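Kelch domain-containing protein (Colletotrichum graminicola M1.001, PDB 5C86) oxidises alcohols, probably to aldehydes, as a copper-dependent fungal enzyme of the AA5 family that includes galactose oxidase and glyoxal oxidase. Local coordinates at residues M169-F174 / G242-Y248; N277-N282 / V293-Q298; G88-A92 / S137-A141; T238-G242 / G274-R278. All blocks are in the same frame, centred on the assembly; numbering follows the deposited sequence.

Contact 1: M169-F174 / G242-Y248; sequences MQRGMF and GKGYTGY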
loop_
_atom_site.group_PDB
_atom_site.type_symbol
_atom_site.label_atom_id
_atom_site.label_comp_id
_atom_site.label_asym_id
_atom_site.label_seq_id
_atom_site.Cartn_x
_atom_site.Cartn_y
_atom_site.Cartn_z
ATOM N N MET A 169 -18.590 1.721 -9.945
ATOM C CA MET A 169 -18.970 0.361 -10.314
ATOM C C MET A 169 -20.480 0.282 -10.614
ATOM O O MET A 169 -21.251 1.133 -10.196
ATOM C CB MET A 169 -18.723 -0.581 -9.145
ATOM C CG MET A 169 -17.287 -0.552 -8.673
ATOM S SD MET A 169 -16.665 -2.185 -8.405
ATOM C CE MET A 169 -18.018 -3.163 -7.736
ATOM N N GLN A 170 -20.858 -0.815 -11.255
ATOM C CA GLN A 170 -22.250 -0.984 -11.691
ATOM C C GLN A 170 -23.196 -1.281 -10.529
ATOM O O GLN A 170 -24.333 -0.888 -10.591
ATOM C CB GLN A 170 -22.309 -2.116 -12.744
ATOM C CG GLN A 170 -21.794 -1.829 -14.139
ATOM C CD GLN A 170 -22.146 -2.918 -15.170
ATOM O OE1 GLN A 170 -23.081 -3.698 -14.990
ATOM N NE2 GLN A 170 -21.392 -2.961 -16.255
ATOM N N ARG A 171 -22.736 -1.939 -9.475
ATOM C CA ARG A 171 -23.569 -2.515 -8.432
ATOM C C ARG A 171 -22.953 -2.297 -7.057
ATOM O O ARG A 171 -21.714 -2.161 -6.914
ATOM C CB ARG A 171 -23.652 -4.065 -8.571
ATOM C CG ARG A 171 -24.074 -4.572 -9.944
ATOM C CD ARG A 171 -23.820 -6.089 -10.010
ATOM N NE ARG A 171 -23.929 -6.727 -11.316
ATOM C CZ ARG A 171 -23.025 -6.700 -12.304
ATOM N NH1 ARG A 171 -21.858 -6.035 -12.247
ATOM N NH2 ARG A 171 -23.313 -7.380 -13.407
ATOM N N GLY A 172 -23.807 -2.430 -6.061
ATOM C CA GLY A 172 -23.409 -2.652 -4.678
ATOM C C GLY A 172 -23.136 -1.354 -3.933
ATOM O O GLY A 172 -23.245 -0.238 -4.460
ATOM N N MET A 173 -22.787 -1.564 -2.676
ATOM C CA MET A 173 -22.437 -0.492 -1.730
ATOM C C MET A 173 -21.147 0.189 -2.089
ATOM O O MET A 173 -20.253 -0.405 -2.694
ATOM C CB MET A 173 -22.264 -1.066 -0.313
ATOM C CG MET A 173 -23.526 -1.705 0.141
ATOM S SD MET A 173 -23.165 -3.050 1.253
ATOM C CE MET A 173 -21.898 -2.382 2.364
ATOM N N PHE A 174 -21.066 1.453 -1.708
ATOM C CA PHE A 174 -19.860 2.281 -1.870
ATOM C C PHE A 174 -19.228 2.079 -3.251
ATOM O O PHE A 174 -18.008 1.816 -3.340
ATOM C CB PHE A 174 -18.856 1.952 -0.763
ATOM C CG PHE A 174 -19.478 1.947 0.636
ATOM C CD1 PHE A 174 -20.272 2.985 1.051
ATOM C CD2 PHE A 174 -19.274 0.882 1.470
ATOM C CE1 PHE A 174 -20.854 2.946 2.336
ATOM C CE2 PHE A 174 -19.789 0.864 2.756
ATOM C CZ PHE A 174 -20.576 1.894 3.172
ATOM N N GLY A 242 -14.758 -8.581 -6.125
ATOM C CA GLY A 242 -16.133 -9.016 -6.394
ATOM C C GLY A 242 -16.953 -8.002 -7.154
ATOM O O GLY A 242 -16.720 -6.788 -7.104
ATOM N N LYS A 243 -18.055 -8.462 -7.788
ATOM C CA LYS A 243 -18.928 -7.551 -8.561
ATOM C C LYS A 243 -19.711 -6.566 -7.734
ATOM O O LYS A 243 -20.232 -5.602 -8.244
ATOM C CB LYS A 243 -19.899 -8.357 -9.425
ATOM C CG LYS A 243 -19.318 -9.084 -10.567
ATOM C CD LYS A 243 -20.445 -9.814 -11.353
ATOM C CE LYS A 243 -20.760 -11.157 -10.751
ATOM N NZ LYS A 243 -21.953 -11.712 -11.463
ATOM N N GLY A 244 -19.701 -6.737 -6.419
ATOM C CA GLY A 244 -20.182 -5.789 -5.471
ATOM C C GLY A 244 -19.378 -5.824 -4.207
ATOM O O GLY A 244 -18.653 -6.777 -3.978
ATOM N N TYR A 245 -19.583 -4.827 -3.379
ATOM C CA TYR A 245 -18.884 -4.760 -2.071
ATOM C C TYR A 245 -19.132 -5.996 -1.237
ATOM O O TYR A 245 -18.241 -6.527 -0.568
ATOM C CB TYR A 245 -19.259 -3.470 -1.334
ATOM C CG TYR A 245 -18.235 -2.932 -0.378
ATOM C CD1 TYR A 245 -17.977 -3.518 0.869
ATOM C CD2 TYR A 245 -17.509 -1.836 -0.701
ATOM C CE1 TYR A 245 -16.966 -3.007 1.687
ATOM C CE2 TYR A 245 -16.550 -1.300 0.095
ATOM C CZ TYR A 245 -16.246 -1.879 1.294
ATOM O OH TYR A 245 -15.284 -1.389 2.128
ATOM N N THR A 246 -20.382 -6.478 -1.268
ATOM C CA THR A 246 -20.768 -7.694 -0.585
ATOM C C THR A 246 -21.750 -8.434 -1.440
ATOM O O THR A 246 -22.319 -7.918 -2.423
ATOM C CB THR A 246 -21.463 -7.434 0.782
ATOM O OG1 THR A 246 -22.679 -6.713 0.557
ATOM C CG2 THR A 246 -20.583 -6.681 1.719
ATOM N N GLY A 247 -21.927 -9.651 -1.055
ATOM C CA GLY A 247 -23.001 -10.472 -1.620
ATOM C C GLY A 247 -22.660 -11.371 -2.786
ATOM O O GLY A 247 -23.489 -12.210 -3.184
ATOM N N TYR A 248 -21.479 -11.237 -3.340
ATOM C CA TYR A 248 -21.031 -12.071 -4.440
ATOM C C TYR A 248 -19.823 -12.873 -4.055
ATOM O O TYR A 248 -19.094 -12.535 -3.144
ATOM C CB TYR A 248 -20.605 -11.171 -5.583
ATOM C CG TYR A 248 -21.726 -10.386 -6.193
ATOM C CD1 TYR A 248 -22.497 -10.960 -7.206
ATOM C CD2 TYR A 248 -22.059 -9.163 -5.728
ATOM C CE1 TYR A 248 -23.551 -10.249 -7.768
ATOM C CE2 TYR A 248 -23.092 -8.428 -6.290
ATOM C CZ TYR A 248 -23.838 -9.007 -7.280
ATOM O OH TYR A 248 -24.861 -8.290 -7.821
HETATM O O HOH W 1 -19.965 -2.190 -4.775
HETATM O O HOH W 2 -20.729 -4.410 -10.396
HETATM O O HOH W 3 -22.852 -4.486 -1.696
#

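Contact 2: N277-N282 / V293-Q298; sequences NRGFAN and VVGGMQ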
loop_
_atom_site.group_PDB
_atom_site.type_symbol
_atom_site.label_atom_id
_atom_site.label_comp_id
_atom_site.label_asym_id
_atom_site.label_seq_id
_atom_site.Cartn_x
_atom_site.Cartn_y
_atom_site.Cartn_z
ATOM N N ASN A 277 -9.818 -17.795 -4.747
ATOM C CA ASN A 277 -10.566 -16.540 -4.985
ATOM C C ASN A 277 -10.624 -15.696 -3.706
ATOM O O ASN A 277 -10.753 -16.231 -2.593
ATOM C CB ASN A 277 -11.928 -16.776 -5.525
ATOM C CG ASN A 277 -12.776 -17.732 -4.675
ATOM O OD1 ASN A 277 -12.299 -18.738 -4.162
ATOM N ND2 ASN A 277 -14.062 -17.390 -4.551
ATOM N N ARG A 278 -10.322 -14.408 -3.844
ATOM C CA ARG A 278 -10.203 -13.523 -2.677
ATOM C C ARG A 278 -10.859 -12.201 -2.842
ATOM O O ARG A 278 -10.592 -11.462 -3.830
ATOM C CB ARG A 278 -8.731 -13.195 -2.384
ATOM C CG ARG A 278 -7.861 -14.436 -2.136
ATOM C CD ARG A 278 -6.387 -14.045 -1.989
ATOM N NE ARG A 278 -5.476 -15.166 -2.191
ATOM C CZ ARG A 278 -5.036 -15.998 -1.260
ATOM N NH1 ARG A 278 -5.372 -15.828 -0.008
ATOM N NH2 ARG A 278 -4.233 -16.997 -1.599
ATOM N N GLY A 279 -11.673 -11.815 -1.849
ATOM C CA GLY A 279 -12.148 -10.452 -1.626
ATOM C C GLY A 279 -11.705 -10.016 -0.238
ATOM O O GLY A 279 -11.740 -10.805 0.726
ATOM N N PHE A 280 -11.206 -8.792 -0.170
ATOM C CA PHE A 280 -10.652 -8.234 1.104
ATOM C C PHE A 280 -9.260 -8.764 1.443
ATOM O O PHE A 280 -8.785 -8.586 2.576
ATOM C CB PHE A 280 -11.593 -8.358 2.353
ATOM C CG PHE A 280 -13.018 -7.944 2.103
ATOM C CD1 PHE A 280 -13.358 -6.734 1.512
ATOM C CD2 PHE A 280 -14.065 -8.822 2.424
ATOM C CE1 PHE A 280 -14.679 -6.403 1.245
ATOM C CE2 PHE A 280 -15.392 -8.461 2.153
ATOM C CZ PHE A 280 -15.675 -7.276 1.522
ATOM N N ALA A 281 -8.548 -9.303 0.457
ATOM C CA ALA A 281 -7.145 -9.648 0.637
ATOM C C ALA A 281 -6.261 -8.433 0.601
ATOM O O ALA A 281 -6.730 -7.303 0.400
ATOM C CB ALA A 281 -6.645 -10.695 -0.341
ATOM N N ASN A 282 -4.954 -8.638 0.891
ATOM C CA ASN A 282 -3.940 -7.629 0.706
ATOM C C ASN A 282 -2.854 -8.180 -0.177
ATOM O O ASN A 282 -2.598 -9.371 -0.178
ATOM C CB ASN A 282 -3.309 -7.196 2.002
ATOM C CG ASN A 282 -4.241 -6.377 2.881
ATOM O OD1 ASN A 282 -4.220 -5.166 2.792
ATOM N ND2 ASN A 282 -5.065 -7.015 3.679
ATOM N N VAL A 293 0.062 -12.423 -1.812
ATOM C CA VAL A 293 -1.375 -12.177 -1.728
ATOM C C VAL A 293 -1.869 -12.944 -0.537
ATOM O O VAL A 293 -1.816 -14.182 -0.571
ATOM C CB VAL A 293 -2.133 -12.545 -2.997
ATOM C CG1 VAL A 293 -3.542 -12.095 -2.871
ATOM C CG2 VAL A 293 -1.474 -11.845 -4.220
ATOM N N VAL A 294 -2.356 -12.232 0.473
ATOM C CA VAL A 294 -2.694 -12.881 1.742
ATOM C C VAL A 294 -4.138 -12.551 2.175
ATOM O O VAL A 294 -4.625 -11.411 2.041
ATOM C CB VAL A 294 -1.742 -12.440 2.865
ATOM C CG1 VAL A 294 -1.559 -10.949 2.993
ATOM C CG2 VAL A 294 -2.077 -13.090 4.226
ATOM N N GLY A 295 -4.812 -13.598 2.667
ATOM C CA GLY A 295 -6.139 -13.419 3.263
ATOM C C GLY A 295 -7.233 -13.333 2.242
ATOM O O GLY A 295 -7.145 -13.829 1.113
ATOM N N GLY A 296 -8.300 -12.621 2.643
ATOM C CA GLY A 296 -9.509 -12.545 1.830
ATOM C C GLY A 296 -10.450 -13.725 2.049
ATOM O O GLY A 296 -10.083 -14.741 2.631
ATOM N N MET A 297 -11.648 -13.559 1.544
ATOM C CA MET A 297 -12.703 -14.602 1.621
ATOM C C MET A 297 -13.334 -14.846 0.303
ATOM O O MET A 297 -13.162 -14.065 -0.650
ATOM C CB MET A 297 -13.744 -14.143 2.660
ATOM C CG MET A 297 -14.574 -12.947 2.238
ATOM S SD MET A 297 -15.372 -11.997 3.555
ATOM C CE MET A 297 -16.477 -13.224 4.301
ATOM N N GLN A 298 -14.129 -15.914 0.234
ATOM C CA GLN A 298 -14.826 -16.278 -0.982
ATOM C C GLN A 298 -16.119 -15.561 -1.160
ATOM O O GLN A 298 -16.269 -14.712 -2.034
ATOM C CB GLN A 298 -15.055 -17.807 -1.000
ATOM C CG GLN A 298 -13.752 -18.559 -0.893
ATOM C CD GLN A 298 -14.001 -20.020 -1.037
ATOM O OE1 GLN A 298 -14.557 -20.623 -0.169
ATOM N NE2 GLN A 298 -13.636 -20.562 -2.156
HETATM O O HOH W 4 -5.334 -9.874 4.271
#

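Contact 3: G88-A92 / S137-A141; sequences GGSSA and SFSGA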
loop_
_atom_site.group_PDB
_atom_site.type_symbol
_atom_site.label_atom_id
_atom_site.label_comp_id
_atom_site.label_asym_id
_atom_site.label_seq_id
_atom_site.Cartn_x
_atom_site.Cartn_y
_atom_site.Cartn_z
ATOM N N GLY A 88 -10.282 12.197 6.005
ATOM C CA GLY A 88 -11.691 11.724 6.106
ATOM C C GLY A 88 -11.859 10.535 6.974
ATOM O O GLY A 88 -11.137 10.294 7.943
ATOM N N GLY A 89 -12.854 9.725 6.591
ATOM C CA GLY A 89 -13.253 8.619 7.389
ATOM C C GLY A 89 -14.367 9.037 8.360
ATOM O O GLY A 89 -15.249 9.772 7.952
ATOM N N SER A 90 -14.302 8.542 9.567
ATOM C CA SER A 90 -15.395 8.866 10.511
ATOM C C SER A 90 -15.476 10.382 10.710
ATOM O O SER A 90 -16.606 10.985 10.750
ATOM C CB SER A 90 -15.229 8.093 11.781
ATOM O OG SER A 90 -15.544 6.725 11.649
ATOM N N SER A 91 -14.338 11.049 10.860
ATOM C CA SER A 91 -14.346 12.512 10.810
ATOM C C SER A 91 -14.190 12.957 9.364
ATOM O O SER A 91 -13.085 13.232 8.833
ATOM C CB SER A 91 -13.345 13.174 11.788
ATOM O OG SER A 91 -13.320 12.580 13.060
ATOM N N ALA A 92 -15.291 13.017 8.653
ATOM C CA ALA A 92 -15.283 12.982 7.237
ATOM C C ALA A 92 -14.656 14.131 6.460
ATOM O O ALA A 92 -14.263 13.995 5.317
ATOM C CB ALA A 92 -16.704 12.689 6.727
ATOM N N SER A 137 -17.704 6.925 -0.205
ATOM C CA SER A 137 -19.062 7.198 0.318
ATOM C C SER A 137 -19.443 6.497 1.584
ATOM O O SER A 137 -20.655 6.392 1.950
ATOM C CB SER A 137 -20.059 7.045 -0.840
ATOM O OG SER A 137 -20.089 5.745 -1.389
ATOM N N PHE A 138 -18.461 6.044 2.344
ATOM C CA PHE A 138 -18.708 5.545 3.695
ATOM C C PHE A 138 -19.278 6.654 4.559
ATOM O O PHE A 138 -20.145 6.378 5.419
ATOM C CB PHE A 138 -17.464 4.980 4.295
ATOM C CG PHE A 138 -17.525 4.734 5.762
ATOM C CD1 PHE A 138 -18.149 3.617 6.274
ATOM C CD2 PHE A 138 -16.957 5.622 6.617
ATOM C CE1 PHE A 138 -18.168 3.404 7.675
ATOM C CE2 PHE A 138 -17.028 5.452 7.978
ATOM C CZ PHE A 138 -17.652 4.342 8.501
ATOM N N SER A 139 -18.720 7.836 4.420
ATOM C CA SER A 139 -19.102 9.008 5.227
ATOM C C SER A 139 -19.014 10.174 4.284
ATOM O O SER A 139 -18.667 10.009 3.098
ATOM C CB SER A 139 -18.158 9.121 6.397
ATOM O OG SER A 139 -16.847 9.286 5.832
ATOM N N GLY A 140 -19.468 11.345 4.744
ATOM C CA GLY A 140 -19.367 12.515 3.926
ATOM C C GLY A 140 -20.653 12.933 3.258
ATOM O O GLY A 140 -21.690 12.471 3.639
ATOM N N ALA A 141 -20.562 13.752 2.253
ATOM C CA ALA A 141 -21.734 14.361 1.659
ATOM C C ALA A 141 -21.395 14.916 0.301
ATOM O O ALA A 141 -20.299 15.413 0.094
ATOM C CB ALA A 141 -22.192 15.487 2.602
#

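Contact 4: T238-G242 / G274-R278; sequences TYGGG and GKYNR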
loop_
_atom_site.group_PDB
_atom_site.type_symbol
_atom_site.label_atom_id
_atom_site.label_comp_id
_atom_site.label_asym_id
_atom_site.label_seq_id
_atom_site.Cartn_x
_atom_site.Cartn_y
_atom_site.Cartn_z
ATOM N N THR A 238 -2.937 -7.076 -10.831
ATOM C CA THR A 238 -4.292 -6.969 -10.225
ATOM C C THR A 238 -4.834 -8.283 -9.921
ATOM O O THR A 238 -4.532 -9.256 -10.638
ATOM C CB THR A 238 -5.293 -6.231 -11.116
ATOM O OG1 THR A 238 -5.667 -7.063 -12.261
ATOM C CG2 THR A 238 -4.742 -4.860 -11.564
ATOM N N TYR A 239 -5.640 -8.445 -8.840
ATOM C CA TYR A 239 -6.116 -9.763 -8.432
ATOM C C TYR A 239 -7.465 -9.654 -7.748
ATOM O O TYR A 239 -7.613 -8.891 -6.811
ATOM C CB TYR A 239 -5.153 -10.461 -7.437
ATOM C CG TYR A 239 -5.498 -11.912 -7.185
ATOM C CD1 TYR A 239 -5.117 -12.847 -8.122
ATOM C CD2 TYR A 239 -6.228 -12.324 -6.115
ATOM C CE1 TYR A 239 -5.425 -14.171 -7.992
ATOM C CE2 TYR A 239 -6.561 -13.653 -5.955
ATOM C CZ TYR A 239 -6.100 -14.567 -6.897
ATOM O OH TYR A 239 -6.383 -15.934 -6.771
ATOM N N GLY A 240 -8.358 -10.559 -8.100
ATOM C CA GLY A 240 -9.538 -10.836 -7.285
ATOM C C GLY A 240 -10.572 -9.746 -7.207
ATOM O O GLY A 240 -10.698 -8.899 -8.086
ATOM N N GLY A 241 -11.275 -9.735 -6.063
ATOM C CA GLY A 241 -12.383 -8.807 -5.893
ATOM C C GLY A 241 -13.743 -9.379 -6.309
ATOM O O GLY A 241 -13.871 -10.482 -6.835
ATOM N N GLY A 242 -14.758 -8.581 -6.125
ATOM C CA GLY A 242 -16.133 -9.016 -6.394
ATOM C C GLY A 242 -16.953 -8.002 -7.154
ATOM O O GLY A 242 -16.720 -6.788 -7.104
ATOM N N GLY A 274 -5.390 -17.521 -9.936
ATOM C CA GLY A 274 -4.773 -18.029 -8.765
ATOM C C GLY A 274 -5.641 -19.212 -8.208
ATOM O O GLY A 274 -6.725 -19.478 -8.698
ATOM N N LYS A 275 -5.082 -19.960 -7.267
ATOM C CA LYS A 275 -5.799 -21.080 -6.736
ATOM C C LYS A 275 -6.953 -20.661 -5.840
ATOM O O LYS A 275 -7.946 -21.384 -5.725
ATOM C CB LYS A 275 -4.874 -21.910 -5.955
ATOM C CG LYS A 275 -5.464 -23.177 -5.426
ATOM C CD LYS A 275 -4.390 -24.001 -4.687
ATOM C CE LYS A 275 -4.795 -25.449 -4.368
ATOM N NZ LYS A 275 -6.243 -25.686 -4.364
ATOM N N TYR A 276 -6.878 -19.493 -5.218
ATOM C CA TYR A 276 -7.863 -19.098 -4.213
ATOM C C TYR A 276 -8.513 -17.799 -4.581
ATOM O O TYR A 276 -7.812 -16.765 -4.706
ATOM C CB TYR A 276 -7.163 -19.018 -2.873
ATOM C CG TYR A 276 -6.527 -20.295 -2.429
ATOM C CD1 TYR A 276 -7.323 -21.404 -2.070
ATOM C CD2 TYR A 276 -5.135 -20.428 -2.337
ATOM C CE1 TYR A 276 -6.731 -22.583 -1.690
ATOM C CE2 TYR A 276 -4.565 -21.592 -1.953
ATOM C CZ TYR A 276 -5.372 -22.657 -1.621
ATOM O OH TYR A 276 -4.769 -23.864 -1.242
ATOM N N ASN A 277 -9.818 -17.795 -4.747
ATOM C CA ASN A 277 -10.566 -16.540 -4.985
ATOM C C ASN A 277 -10.624 -15.696 -3.706
ATOM O O ASN A 277 -10.753 -16.231 -2.593
ATOM C CB ASN A 277 -11.928 -16.776 -5.525
ATOM C CG ASN A 277 -12.776 -17.732 -4.675
ATOM O OD1 ASN A 277 -12.299 -18.738 -4.162
ATOM N ND2 ASN A 277 -14.062 -17.390 -4.551
ATOM N N ARG A 278 -10.322 -14.408 -3.844
ATOM C CA ARG A 278 -10.203 -13.523 -2.677
ATOM C C ARG A 278 -10.859 -12.201 -2.842
ATOM O O ARG A 278 -10.592 -11.462 -3.830
ATOM C CB ARG A 278 -8.731 -13.195 -2.384
ATOM C CG ARG A 278 -7.861 -14.436 -2.136
ATOM C CD ARG A 278 -6.387 -14.045 -1.989
ATOM N NE ARG A 278 -5.476 -15.166 -2.191
ATOM C CZ ARG A 278 -5.036 -15.998 -1.260
ATOM N NH1 ARG A 278 -5.372 -15.828 -0.008
ATOM N NH2 ARG A 278 -4.233 -16.997 -1.599
#

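Contact 1: M169-F174 / G242-Y248
Tyr245, Arg171 and Met173 carry much of this meeting of two propeller loops. Segment 169-174 lies between strands 155-158 and 181-183, and segment 242-248 lies between strands 235-239 and 254-258. The edge of the Phe174 ring points at one face of the Tyr245 ring. This edge-to-face pair has centroids 5.3 Å apart and planes at 83°. The hydroxyl of Tyr245 is hydrogen-bonded to Tyr334 and His178. Its side chain also touches Tyr120, a residue that binds copper, although no copper is bound here. Met173 packs against the start of the same tyrosine side chain, with Met173 CB 4.0 Å from Tyr245 CB. Met173 SD lies 3.8 Å from Thr246 OG1.

Arg171 reaches along the other segment. Lys243 CD lies over one face of its guanidinium, and Arg171 CD is 3.3 Å from Tyr248 OH. Met169 CE comes to 3.3 Å from Lys243 O.

No direct hydrogen bond joins the segments. Water 1 donates to Arg171 O and Met173 O and weakly accepts from Tyr245 N. Water 2 links Arg171 NH1 to Lys243 O. Water 3 accepts from Met173 N and Thr246 N. The chemistry thus pairs aromatic and apolar packing with water bridges, and it implies that ordered water is part of this interface beside the copper site.

Contact 2: N277-N282 / V293-Q298
The backbones of 277-282 and 293-298 run antiparallel and form two hydrogen-bonded pairs. Asn282 pairs with Val294, and Gly279 forms a single bridge with Met297. This is the start of a blade of the kelch beta-propeller, where strands 282-285 and 291-294 are neighbours. Asn282 N bonds Val294 O at 3.0 Å, and Val294 N bonds Asn282 O at 2.9 Å. The Gly279 pair repeats this, with Gly279 N to Met297 O at 3.0 Å and Met297 N to Gly279 O at 2.9 Å. Gly295 and Gly296 follow the strand as the kelch double glycine. A CB on Gly296 would clash with Arg278 CB.

Arg278 NH1 donates to Gly295 O at 2.9 Å, while its NH2 binds Thr311 O and forms a salt bridge with Glu313. Arg278 CD packs on Val293 CG1 at 3.6 Å. Met297 SD sits at the edge of the Phe280 ring in a Met-aromatic contact. That ring meets Tyr334 edge-to-face. The Phe280 side chain lies about 7 Å from that of His423, a copper ligand, at the nearest atoms. Water 4 joins Asn282 ND2 to Val294 O. At the far end, Gln298 NE2 donates to Asn277 OD1 at 3.0 Å, with an N-H...O angle of 174°.

Contact 3: G88-A92 / S137-A141
A single hydrogen bond joins these two loops. Ser139 OG donates to Gly89 O over 2.7 Å. The chi1 angle of Ser139 is 60° (p), and its CA-to-CB bond points toward the other loop, so the hydroxyl reaches the carbonyl directly. The backbone of Gly89, in turn, is hydrogen-bonded to that of Arg118.

The van der Waals contacts are few. Ala92 points its methyl toward 137-141. Ala92 CB lies 3.5 Å from Ser139 OG and 3.7 Å from Gly140 N. The closest approach of CA atoms is also here, 5.3 Å between Ala92 and Gly140.

The aromatic contact is loose and edge-on. Phe138 CE2 is 4.2 Å from Ser90 OG and 4.5 Å from Gly89 C, and both of these atoms lie near the plane of the ring. The Ser90 hydroxyl makes its hydrogen bond elsewhere, to Thr40 O. The Phe138 ring itself stacks on Tyr120.

Both loops belong to a kelch propeller. Gly88 and Gly89 are the double glycine that follows strand 84-87, and both have positive phi. Segment 137-141 follows strand 131-134 of the next blade. The contact therefore ties loops of adjacent blades beside Tyr120, a copper-binding residue. In galactose oxidase a tryptophan stacks on the corresponding copper-binding tyrosine, and Phe138 probably takes that place here.

Contact 4: T238-G242 / G274-R278
Two blades of the kelch beta-propeller meet here. Segment 238-242 lies on strand 235-239 and runs on into the kelch double glycine, Gly240 and Gly241. Segment 274-278 belongs to the loop that leads into the next blade.

Tyr239 dominates the contact. Its chi1 is -170° (t) and its chi2 is 80°, and its CA-to-CB bond points toward the loop. The extended side chain carries the hydroxyl into the bend of 274-278. There Tyr239 OH donates to Tyr276 O over 2.6 Å. The same oxygen, Tyr239 OH, lies 3.3 Å from Gly274 CA, and a CB on Gly274 would clash with it.

Arg278 starts sideways with chi1 m, then runs out with chi2 and chi3 both t. Arg278 CD passes 4.0 Å from Tyr239 CE2. The guanidinium goes on to Gly295 O, Thr311 O and Glu313, the last as a salt bridge. Tyr276 (chi1 m) and Asn277 (chi1 p) lead their ends away from the strand. Tyr276 touches Gln309 and Thr311, and Asn277 binds Ser250 O and Gln298.

Gly240 lets the backbones come close. Gly240 CA is 3.7 Å from Arg278 O, and a CB on Gly240 would clash with that oxygen. Just beyond it, Gly241 N donates to Arg278 O at 2.9 Å, with a nearly straight N-H...O angle of 176°.

From the N terminus, contact 3 comes first. It closes a loop of 44 residues and ties the blade that runs from strand 75-78 to strand 109-111 to the next, from 122-125 to 155-158. Contact 1 opens only after it, yet Phe174 packs on Ser137 and Phe138. Contact 1 spans the whole blade from strand 181-183 to 208-214 and joins its leading loop to a loop of the blade that starts with strand 225-230. Contact 4 crosses contact 1 and shares Gly242 with it. It ties that blade to the entry of the one starting with strand 282-285. Contact 2 begins where contact 4 ends, on Asn277 and Arg278, and closes a short hairpin loop there. Phe280 touches Tyr245 of contact 1.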